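Local coordinates for protein O-methyltransferase (Burkholderia thailandensis, PDB 3MCZ) that probably transfers methyl groups from S-adenosylmethionine to hydroxyl groups of an unassigned substrate, and probably works as a dimer, at residues A[275-289]-A[338-350]. Sequence-based numbering, arbitrary orientation.
Sequences GLVKPGGALLILTMT and IGRYTLLIGQRSS
Leu283, Ile285 and Thr287 each exchange two backbone hydrogen bonds with Gly346, Leu344 and Thr342, respectively. These hydrogen-bonded pairs join strand 281-288 to strand 341-347 in antiparallel fashion. Further bonds continue the ladder at each end: Arg348 N donates to Gly281 O, and Thr289 N to Arg340 O at 2.9 Å.

Just past strand 281-288, Thr289 OG1 shares a 2.6 Å hydrogen bond with Thr342 OG1; either could be the donor. One water bridges Thr289 OG1 to Gly339 O. A second water donates to both Thr289 O and Arg340 O, so Arg340 O receives this water as well as Thr289 N.

At the other end Arg348 NE donates to Val277 O at 2.7 Å, with a bent N-H...O angle of 136°. CG of Arg348 lies anti to its backbone N (chi1 -168°), and a bend at chi3 brings NE to this carbonyl. Arg348 NH2 bonds Ala274 O.

Met288 CA lies over one face of the Tyr341 ring. The selenomethionine methyl CE makes van der Waals contact with Tyr341 OH and Arg340 CD, 3.6 Å from each. The Tyr341 hydroxyl bonds Asp256, and Arg340 NH1 bonds Ile12 O.

Leu284 CD2 packs against both CG1 and CG2 of Ile345, 3.7 Å from each. Leu286 and Leu343 share that sheet face; Ile285 and Leu344 lie on the other, against helix 319-328.

In the Rossmann-like methyltransferase sheet, strand 341-347 runs antiparallel to both neighbours, 281-288 and 332-338. Backbone bonds fix the register in an apolar core; threonine hydroxyls and two waters serve polar atoms at one end, the Arg348 guanidinium Val277 O at the other.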
loop_
_atom_site.group_PDB
_atom_site.type_symbol
_atom_site.label_atom_id
_atom_site.label_comp_id
_atom_site.label_asym_id
_atom_site.label_seq_id
_atom_site.Cartn_x
_atom_site.Cartn_y
_atom_site.Cartn_z
ATOM N N GLY A 275 21.627 -18.784 30.774
ATOM C CA GLY A 275 21.906 -19.107 32.175
ATOM C C GLY A 275 20.765 -19.877 32.856
ATOM O O GLY A 275 20.984 -20.603 33.831
ATOM N N LEU A 276 19.542 -19.744 32.338
ATOM C CA LEU A 276 18.399 -20.481 32.911
ATOM C C LEU A 276 18.356 -21.961 32.498
ATOM O O LEU A 276 17.635 -22.745 33.126
ATOM C CB LEU A 276 17.081 -19.835 32.520
ATOM C CG LEU A 276 16.701 -18.430 33.005
ATOM C CD1 LEU A 276 15.459 -18.038 32.272
ATOM C CD2 LEU A 276 16.462 -18.495 34.490
ATOM N N VAL A 277 19.106 -22.335 31.465
ATOM C CA VAL A 277 19.042 -23.664 30.875
ATOM C C VAL A 277 19.789 -24.712 31.745
ATOM O O VAL A 277 20.996 -24.616 31.936
ATOM C CB VAL A 277 19.635 -23.695 29.451
ATOM C CG1 VAL A 277 19.593 -25.157 28.885
ATOM C CG2 VAL A 277 18.899 -22.697 28.500
ATOM N N LYS A 278 19.064 -25.719 32.219
ATOM C CA LYS A 278 19.657 -26.773 33.051
ATOM C C LYS A 278 20.559 -27.620 32.203
ATOM O O LYS A 278 20.445 -27.636 30.966
ATOM C CB LYS A 278 18.568 -27.645 33.692
ATOM C CG LYS A 278 17.660 -26.881 34.704
ATOM C CD LYS A 278 16.530 -27.754 35.150
ATOM C CE LYS A 278 15.643 -27.131 36.214
ATOM N NZ LYS A 278 14.735 -28.178 36.893
ATOM N N PRO A 279 21.493 -28.330 32.845
ATOM C CA PRO A 279 22.299 -29.283 32.085
ATOM C C PRO A 279 21.456 -30.270 31.318
ATOM O O PRO A 279 20.464 -30.764 31.824
ATOM C CB PRO A 279 23.092 -30.020 33.170
ATOM C CG PRO A 279 23.166 -29.089 34.267
ATOM C CD PRO A 279 21.920 -28.252 34.251
ATOM N N GLY A 280 21.865 -30.542 30.083
ATOM C CA GLY A 280 21.123 -31.393 29.174
ATOM C C GLY A 280 19.951 -30.685 28.502
ATOM O O GLY A 280 19.268 -31.296 27.698
ATOM N N GLY A 281 19.703 -29.422 28.862
ATOM C CA GLY A 281 18.531 -28.684 28.399
ATOM C C GLY A 281 18.825 -27.889 27.131
ATOM O O GLY A 281 19.900 -27.987 26.543
ATOM N N ALA A 282 17.858 -27.082 26.729
ATOM C CA ALA A 282 17.958 -26.340 25.469
ATOM C C ALA A 282 17.384 -24.946 25.596
ATOM O O ALA A 282 16.379 -24.721 26.283
ATOM C CB ALA A 282 17.231 -27.098 24.322
ATOM N N LEU A 283 18.024 -24.031 24.889
ATOM C CA LEU A 283 17.515 -22.696 24.649
ATOM C C LEU A 283 16.996 -22.649 23.200
ATOM O O LEU A 283 17.734 -23.016 22.247
ATOM C CB LEU A 283 18.660 -21.677 24.808
ATOM C CG LEU A 283 18.303 -20.223 24.443
ATOM C CD1 LEU A 283 17.112 -19.690 25.274
ATOM C CD2 LEU A 283 19.505 -19.272 24.561
ATOM N N LEU A 284 15.744 -22.218 23.022
ATOM C CA LEU A 284 15.150 -22.116 21.697
ATOM C C LEU A 284 14.986 -20.654 21.358
ATOM O O LEU A 284 14.432 -19.896 22.149
ATOM C CB LEU A 284 13.780 -22.784 21.623
ATOM C CG LEU A 284 13.696 -24.246 22.052
ATOM C CD1 LEU A 284 12.272 -24.795 21.853
ATOM C CD2 LEU A 284 14.743 -25.143 21.350
ATOM N N ILE A 285 15.489 -20.261 20.192
ATOM C CA ILE A 285 15.264 -18.917 19.689
ATOM C C ILE A 285 14.697 -18.982 18.280
ATOM O O ILE A 285 15.326 -19.479 17.380
ATOM C CB ILE A 285 16.540 -18.080 19.656
ATOM C CG1 ILE A 285 17.219 -18.024 21.048
ATOM C CG2 ILE A 285 16.210 -16.648 19.098
ATOM C CD1 ILE A 285 18.613 -17.352 21.069
ATOM N N LEU A 286 13.487 -18.472 18.119
ATOM C CA LEU A 286 12.857 -18.388 16.830
ATOM C C LEU A 286 13.045 -16.957 16.336
ATOM O O LEU A 286 12.712 -16.001 17.034
ATOM C CB LEU A 286 11.384 -18.685 16.992
ATOM C CG LEU A 286 10.576 -18.765 15.717
ATOM C CD1 LEU A 286 11.065 -19.917 14.825
ATOM C CD2 LEU A 286 9.097 -18.957 16.125
ATOM N N THR A 287 13.574 -16.815 15.136
ATOM C CA THR A 287 13.908 -15.514 14.620
ATOM C C THR A 287 13.776 -15.508 13.090
ATOM O O THR A 287 14.063 -16.518 12.414
ATOM C CB THR A 287 15.309 -15.097 15.105
ATOM O OG1 THR A 287 15.550 -13.750 14.715
ATOM C CG2 THR A 287 16.438 -16.001 14.514
HETATM N N MSE A 288 13.319 -14.395 12.525
HETATM C CA MSE A 288 13.242 -14.324 11.072
HETATM C C MSE A 288 14.648 -14.442 10.488
HETATM O O MSE A 288 15.577 -13.752 10.908
HETATM C CB MSE A 288 12.622 -13.024 10.564
HETATM C CG MSE A 288 12.511 -13.047 9.017
HETATM SE SE MSE A 288 11.343 -11.636 8.387
HETATM C CE MSE A 288 9.856 -12.417 9.362
ATOM N N THR A 289 14.792 -15.255 9.466
ATOM C CA THR A 289 16.126 -15.526 8.907
ATOM C C THR A 289 16.704 -14.269 8.239
ATOM O O THR A 289 16.036 -13.624 7.412
ATOM C CB THR A 289 16.035 -16.627 7.865
ATOM O OG1 THR A 289 15.461 -17.784 8.472
ATOM C CG2 THR A 289 17.405 -16.976 7.277
ATOM N N ILE A 338 12.084 -22.872 9.406
ATOM C CA ILE A 338 10.637 -22.900 9.315
ATOM C C ILE A 338 10.172 -21.780 8.388
ATOM O O ILE A 338 9.907 -20.657 8.830
ATOM C CB ILE A 338 9.972 -22.780 10.702
ATOM C CG1 ILE A 338 10.734 -23.609 11.743
ATOM C CG2 ILE A 338 8.469 -23.157 10.582
ATOM C CD1 ILE A 338 10.245 -23.440 13.154
ATOM N N GLY A 339 10.044 -22.097 7.105
ATOM C CA GLY A 339 9.741 -21.108 6.084
ATOM C C GLY A 339 10.775 -19.967 6.128
ATOM O O GLY A 339 11.964 -20.199 6.010
ATOM N N ARG A 340 10.310 -18.750 6.354
ATOM C CA ARG A 340 11.173 -17.571 6.448
ATOM C C ARG A 340 11.863 -17.380 7.816
ATOM O O ARG A 340 12.558 -16.365 8.036
ATOM C CB ARG A 340 10.341 -16.318 6.128
ATOM C CG ARG A 340 9.304 -15.936 7.188
ATOM C CD ARG A 340 8.592 -14.594 6.849
ATOM N NE ARG A 340 7.500 -14.724 5.881
ATOM C CZ ARG A 340 6.993 -13.709 5.169
ATOM N NH1 ARG A 340 6.004 -13.923 4.310
ATOM N NH2 ARG A 340 7.487 -12.478 5.291
ATOM N N TYR A 341 11.604 -18.304 8.738
ATOM C CA TYR A 341 12.156 -18.280 10.082
ATOM C C TYR A 341 13.248 -19.330 10.270
ATOM O O TYR A 341 13.280 -20.372 9.593
ATOM C CB TYR A 341 11.018 -18.445 11.115
ATOM C CG TYR A 341 10.260 -17.188 11.411
ATOM C CD1 TYR A 341 9.235 -16.731 10.582
ATOM C CD2 TYR A 341 10.575 -16.437 12.520
ATOM C CE1 TYR A 341 8.542 -15.527 10.882
ATOM C CE2 TYR A 341 9.915 -15.268 12.818
ATOM C CZ TYR A 341 8.916 -14.806 11.998
ATOM O OH TYR A 341 8.293 -13.620 12.371
ATOM N N THR A 342 14.164 -19.036 11.190
ATOM C CA THR A 342 15.120 -19.994 11.690
ATOM C C THR A 342 14.833 -20.228 13.178
ATOM O O THR A 342 14.708 -19.278 13.962
ATOM C CB THR A 342 16.582 -19.487 11.504
ATOM O OG1 THR A 342 16.842 -19.286 10.098
ATOM C CG2 THR A 342 17.648 -20.477 12.086
ATOM N N LEU A 343 14.795 -21.493 13.547
ATOM C CA LEU A 343 14.774 -21.925 14.930
ATOM C C LEU A 343 16.188 -22.355 15.315
ATOM O O LEU A 343 16.788 -23.254 14.686
ATOM C CB LEU A 343 13.766 -23.059 15.129
ATOM C CG LEU A 343 13.653 -23.583 16.570
ATOM C CD1 LEU A 343 13.073 -22.516 17.549
ATOM C CD2 LEU A 343 12.778 -24.848 16.572
ATOM N N LEU A 344 16.762 -21.637 16.262
ATOM C CA LEU A 344 18.071 -21.968 16.808
ATOM C C LEU A 344 17.845 -22.711 18.102
ATOM O O LEU A 344 16.968 -22.331 18.901
ATOM C CB LEU A 344 18.913 -20.715 17.058
ATOM C CG LEU A 344 19.274 -19.878 15.826
ATOM C CD1 LEU A 344 19.918 -18.508 16.332
ATOM C CD2 LEU A 344 20.216 -20.637 14.911
ATOM N N ILE A 345 18.610 -23.785 18.292
ATOM C CA ILE A 345 18.478 -24.631 19.458
ATOM C C ILE A 345 19.861 -24.679 20.109
ATOM O O ILE A 345 20.792 -25.315 19.603
ATOM C CB ILE A 345 17.945 -26.048 19.065
ATOM C CG1 ILE A 345 16.609 -25.969 18.289
ATOM C CG2 ILE A 345 17.763 -26.985 20.300
ATOM C CD1 ILE A 345 16.738 -26.284 16.762
ATOM N N GLY A 346 19.997 -24.029 21.244
ATOM C CA GLY A 346 21.216 -24.090 22.000
ATOM C C GLY A 346 21.187 -25.145 23.067
ATOM O O GLY A 346 20.421 -25.050 24.024
ATOM N N GLN A 347 22.065 -26.124 22.977
ATOM C CA GLN A 347 21.985 -27.261 23.873
ATOM C C GLN A 347 23.104 -27.204 24.919
ATOM O O GLN A 347 24.268 -27.005 24.557
ATOM C CB GLN A 347 22.042 -28.528 23.014
ATOM C CG GLN A 347 21.039 -28.445 21.779
ATOM C CD GLN A 347 21.433 -29.279 20.542
ATOM O OE1 GLN A 347 21.520 -30.504 20.608
ATOM N NE2 GLN A 347 21.598 -28.606 19.398
ATOM N N ARG A 348 22.745 -27.319 26.198
ATOM C CA ARG A 348 23.726 -27.346 27.284
ATOM C C ARG A 348 24.130 -28.796 27.519
ATOM O O ARG A 348 23.280 -29.674 27.638
ATOM C CB ARG A 348 23.167 -26.724 28.572
ATOM C CG ARG A 348 24.237 -26.463 29.629
ATOM C CD ARG A 348 23.714 -25.829 30.903
ATOM N NE ARG A 348 23.395 -24.397 30.794
ATOM C CZ ARG A 348 24.295 -23.441 30.580
ATOM N NH1 ARG A 348 25.588 -23.738 30.413
ATOM N NH2 ARG A 348 23.900 -22.186 30.492
ATOM N N SER A 349 25.433 -29.046 27.546
ATOM C CA SER A 349 25.929 -30.375 27.830
ATOM C C SER A 349 25.515 -30.807 29.266
ATOM O O SER A 349 25.409 -29.989 30.196
ATOM C CB SER A 349 27.454 -30.409 27.638
ATOM O OG SER A 349 27.997 -31.585 28.210
ATOM N N SER A 350 25.247 -32.095 29.428
ATOM C CA SER A 350 24.946 -32.642 30.749
ATOM C C SER A 350 26.224 -33.105 31.463
ATOM O O SER A 350 26.213 -33.359 32.669
ATOM C CB SER A 350 23.963 -33.794 30.609
ATOM O OG SER A 350 24.301 -34.577 29.483
HETATM O O HOH W 1 14.470 -19.193 6.521
HETATM O O HOH W 2 13.535 -14.636 6.250
#